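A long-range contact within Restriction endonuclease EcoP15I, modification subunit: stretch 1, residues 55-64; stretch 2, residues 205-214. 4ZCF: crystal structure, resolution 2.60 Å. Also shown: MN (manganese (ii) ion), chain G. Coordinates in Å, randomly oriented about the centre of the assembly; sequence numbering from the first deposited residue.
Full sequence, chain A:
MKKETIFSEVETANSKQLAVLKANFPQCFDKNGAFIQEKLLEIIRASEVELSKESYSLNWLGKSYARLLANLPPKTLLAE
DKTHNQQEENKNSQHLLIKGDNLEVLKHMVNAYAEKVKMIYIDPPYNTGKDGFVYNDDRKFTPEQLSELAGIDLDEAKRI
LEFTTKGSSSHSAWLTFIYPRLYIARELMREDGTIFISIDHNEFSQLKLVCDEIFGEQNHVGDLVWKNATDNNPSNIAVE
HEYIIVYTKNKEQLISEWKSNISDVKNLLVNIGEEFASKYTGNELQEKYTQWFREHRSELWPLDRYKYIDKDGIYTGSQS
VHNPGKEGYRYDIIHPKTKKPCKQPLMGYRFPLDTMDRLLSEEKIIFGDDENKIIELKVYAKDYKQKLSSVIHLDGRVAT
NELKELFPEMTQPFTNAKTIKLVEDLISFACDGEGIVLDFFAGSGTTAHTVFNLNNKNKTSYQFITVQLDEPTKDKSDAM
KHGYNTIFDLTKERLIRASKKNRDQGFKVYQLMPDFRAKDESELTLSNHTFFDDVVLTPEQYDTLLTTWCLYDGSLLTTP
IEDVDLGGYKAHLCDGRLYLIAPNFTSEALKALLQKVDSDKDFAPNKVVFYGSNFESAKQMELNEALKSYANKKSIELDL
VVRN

Stretch 1, residues 55-64: SYSLNWLGKS
Stretch 2 205-214: SQLKLVCDEI

A short strand, 57-60, lies across helix 205-214, their axes 8.9 Å apart at closest approach and their N-to-C directions 111° apart. Leu58 and Leu209 are the nearest pair, CA to CA 6.7 Å. After the strand, a type II turn from Trp60 to Lys63 closes with Lys63 N donating to Trp60 O at 3.2 Å; Gly62, at phi/psi 118/-5, holds the N-cap position before the helix that starts at Lys63, and a CB there would jam against the preceding carbonyl. Stretch 2 is regular helix, its i to i+4 bonds running from Leu209 N to Ser205 O (2.9 Å) through Ile214 N to Val210 O (3.0 Å).

No hydrogen bond crosses, so packing carries the contact. Leu58 (t, p) points toward the helix and buries most: its CD2 sits 3.5 Å from Gln206 O, 3.9 Å from Leu209 CB and 4.2 Å from Val210 CB. Leu209 (m, t) points toward the strand and meets Leu58 at its CB, while Leu209 CD2 lies 3.7 Å from Tyr56 OH (Tyr56 t, chi2 69°). Trp60 (p, chi2 91°) brings CH2 to 4.0 Å from CG2 of Val210 (p), obliquely.

Lys63, all t, extends back so that Lys63 NZ donates to Leu58 O at 2.9 Å. Lys63 NZ also lies 4.1 Å from Glu213 OE1, beyond a salt bridge, while Glu213 OE2 (chi1 -119°, between wells; chi2 m) binds manganese at 2.4 Å.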

# COMPACT_ATOMS: atom_id res chain seq x y z
N SER A 55 13.00 8.43 16.23
CA SER A 55 12.49 8.41 14.86
C SER A 55 11.05 7.89 14.81
O SER A 55 10.59 7.30 15.78
CB SER A 55 13.39 7.59 13.94
OG SER A 55 13.33 6.20 14.19
N TYR A 56 10.34 8.14 13.69
CA TYR A 56 8.95 7.71 13.54
C TYR A 56 8.93 6.23 13.26
O TYR A 56 9.37 5.84 12.18
CB TYR A 56 8.20 8.52 12.45
CG TYR A 56 6.77 8.05 12.28
CD1 TYR A 56 5.82 8.27 13.28
CD2 TYR A 56 6.40 7.29 11.18
CE1 TYR A 56 4.53 7.75 13.17
CE2 TYR A 56 5.11 6.76 11.06
CZ TYR A 56 4.18 6.99 12.06
OH TYR A 56 2.91 6.47 11.91
N SER A 57 8.46 5.39 14.22
CA SER A 57 8.46 3.94 14.02
C SER A 57 7.60 3.12 14.98
O SER A 57 7.57 3.37 16.19
CB SER A 57 9.90 3.42 14.11
OG SER A 57 10.02 2.06 13.72
N LEU A 58 6.99 2.05 14.44
CA LEU A 58 6.29 1.03 15.23
C LEU A 58 7.39 -0.04 15.50
O LEU A 58 7.91 -0.67 14.57
CB LEU A 58 5.09 0.41 14.49
CG LEU A 58 4.37 -0.76 15.20
CD1 LEU A 58 3.52 -0.27 16.37
CD2 LEU A 58 3.52 -1.56 14.23
N ASN A 59 7.82 -0.11 16.77
CA ASN A 59 8.86 -1.02 17.21
C ASN A 59 8.25 -1.94 18.22
O ASN A 59 7.38 -1.52 19.01
CB ASN A 59 10.04 -0.28 17.89
CG ASN A 59 10.53 0.98 17.22
OD1 ASN A 59 11.12 0.95 16.13
ND2 ASN A 59 10.36 2.12 17.90
N TRP A 60 8.68 -3.20 18.18
CA TRP A 60 8.28 -4.24 19.09
C TRP A 60 9.43 -5.26 19.19
O TRP A 60 10.19 -5.41 18.23
CB TRP A 60 6.92 -4.86 18.65
CG TRP A 60 6.99 -5.85 17.52
CD1 TRP A 60 7.15 -7.19 17.63
CD2 TRP A 60 6.93 -5.56 16.12
NE1 TRP A 60 7.19 -7.77 16.38
CE2 TRP A 60 7.10 -6.78 15.43
CE3 TRP A 60 6.77 -4.38 15.36
CZ2 TRP A 60 7.11 -6.87 14.04
CZ3 TRP A 60 6.73 -4.47 13.98
CH2 TRP A 60 6.88 -5.71 13.33
N LEU A 61 9.57 -5.92 20.37
CA LEU A 61 10.56 -6.99 20.62
C LEU A 61 10.07 -8.20 19.81
O LEU A 61 8.95 -8.67 20.02
CB LEU A 61 10.60 -7.33 22.14
CG LEU A 61 11.43 -8.56 22.60
CD1 LEU A 61 12.93 -8.26 22.58
CD2 LEU A 61 10.99 -9.05 23.99
N GLY A 62 10.89 -8.62 18.84
CA GLY A 62 10.52 -9.70 17.92
C GLY A 62 10.46 -9.24 16.47
O GLY A 62 10.27 -10.07 15.57
N LYS A 63 10.65 -7.92 16.22
CA LYS A 63 10.70 -7.34 14.89
C LYS A 63 11.87 -7.94 14.12
O LYS A 63 11.71 -8.28 12.94
CB LYS A 63 10.82 -5.81 14.96
CG LYS A 63 10.58 -5.12 13.62
CD LYS A 63 10.34 -3.62 13.74
CE LYS A 63 10.20 -3.00 12.36
NZ LYS A 63 9.63 -1.63 12.40
N SER A 64 13.06 -8.08 14.78
CA SER A 64 14.27 -8.68 14.19
C SER A 64 14.07 -10.16 13.92
O SER A 64 14.60 -10.66 12.92
CB SER A 64 15.50 -8.43 15.06
OG SER A 64 15.29 -8.67 16.45
N SER A 205 -5.10 -0.48 14.78
CA SER A 205 -4.02 0.52 14.70
C SER A 205 -2.65 -0.10 14.47
O SER A 205 -1.94 0.34 13.56
CB SER A 205 -4.01 1.41 15.94
OG SER A 205 -5.32 1.60 16.42
N GLN A 206 -2.32 -1.17 15.22
CA GLN A 206 -1.05 -1.93 15.12
C GLN A 206 -0.85 -2.59 13.77
O GLN A 206 0.27 -2.58 13.27
CB GLN A 206 -0.95 -2.99 16.22
CG GLN A 206 -0.68 -2.39 17.61
CD GLN A 206 -1.88 -1.80 18.32
OE1 GLN A 206 -3.06 -1.88 17.89
NE2 GLN A 206 -1.61 -1.21 19.46
N LEU A 207 -1.92 -3.14 13.16
CA LEU A 207 -1.85 -3.75 11.83
C LEU A 207 -1.71 -2.68 10.77
O LEU A 207 -0.92 -2.85 9.84
CB LEU A 207 -3.11 -4.56 11.55
CG LEU A 207 -3.36 -5.07 10.13
CD1 LEU A 207 -2.31 -6.16 9.69
CD2 LEU A 207 -4.79 -5.53 9.99
N LYS A 208 -2.48 -1.61 10.90
CA LYS A 208 -2.48 -0.49 9.98
C LYS A 208 -1.11 0.13 9.93
O LYS A 208 -0.63 0.45 8.83
CB LYS A 208 -3.54 0.56 10.38
CG LYS A 208 -4.86 0.45 9.64
CD LYS A 208 -4.77 0.88 8.15
CE LYS A 208 -4.85 2.37 7.93
NZ LYS A 208 -3.53 3.03 8.14
N LEU A 209 -0.45 0.25 11.11
CA LEU A 209 0.93 0.76 11.21
C LEU A 209 1.98 -0.19 10.62
O LEU A 209 2.89 0.28 9.94
CB LEU A 209 1.29 1.26 12.62
CG LEU A 209 0.54 2.55 13.10
CD1 LEU A 209 1.14 3.09 14.36
CD2 LEU A 209 0.57 3.65 12.06
N VAL A 210 1.80 -1.53 10.78
CA VAL A 210 2.71 -2.53 10.16
C VAL A 210 2.51 -2.61 8.64
O VAL A 210 3.46 -2.90 7.92
CB VAL A 210 2.74 -3.90 10.87
CG1 VAL A 210 1.62 -4.81 10.42
CG2 VAL A 210 4.08 -4.59 10.69
N CYS A 211 1.29 -2.32 8.15
CA CYS A 211 0.97 -2.31 6.72
C CYS A 211 1.59 -1.12 6.06
O CYS A 211 1.97 -1.19 4.89
CB CYS A 211 -0.53 -2.35 6.49
SG CYS A 211 -1.25 -3.99 6.60
N ASP A 212 1.68 -0.02 6.82
CA ASP A 212 2.37 1.20 6.42
C ASP A 212 3.83 0.86 6.20
O ASP A 212 4.35 1.14 5.13
CB ASP A 212 2.18 2.30 7.47
CG ASP A 212 0.80 2.97 7.49
OD1 ASP A 212 0.05 2.82 6.50
OD2 ASP A 212 0.50 3.70 8.48
N GLU A 213 4.44 0.10 7.12
CA GLU A 213 5.83 -0.36 7.02
C GLU A 213 6.07 -1.23 5.79
O GLU A 213 6.92 -0.88 4.96
CB GLU A 213 6.21 -1.15 8.30
CG GLU A 213 7.36 -0.55 9.09
CD GLU A 213 8.71 -0.88 8.50
OE1 GLU A 213 9.02 -2.08 8.34
OE2 GLU A 213 9.45 0.08 8.17
N ILE A 214 5.33 -2.37 5.67
CA ILE A 214 5.44 -3.36 4.59
C ILE A 214 5.00 -2.82 3.22
O ILE A 214 5.64 -3.15 2.22
CB ILE A 214 4.75 -4.74 5.00
CG1 ILE A 214 5.44 -5.39 6.21
CG2 ILE A 214 4.59 -5.77 3.85
CD1 ILE A 214 4.49 -5.98 7.19
MN MN G . 11.54 1.12 8.54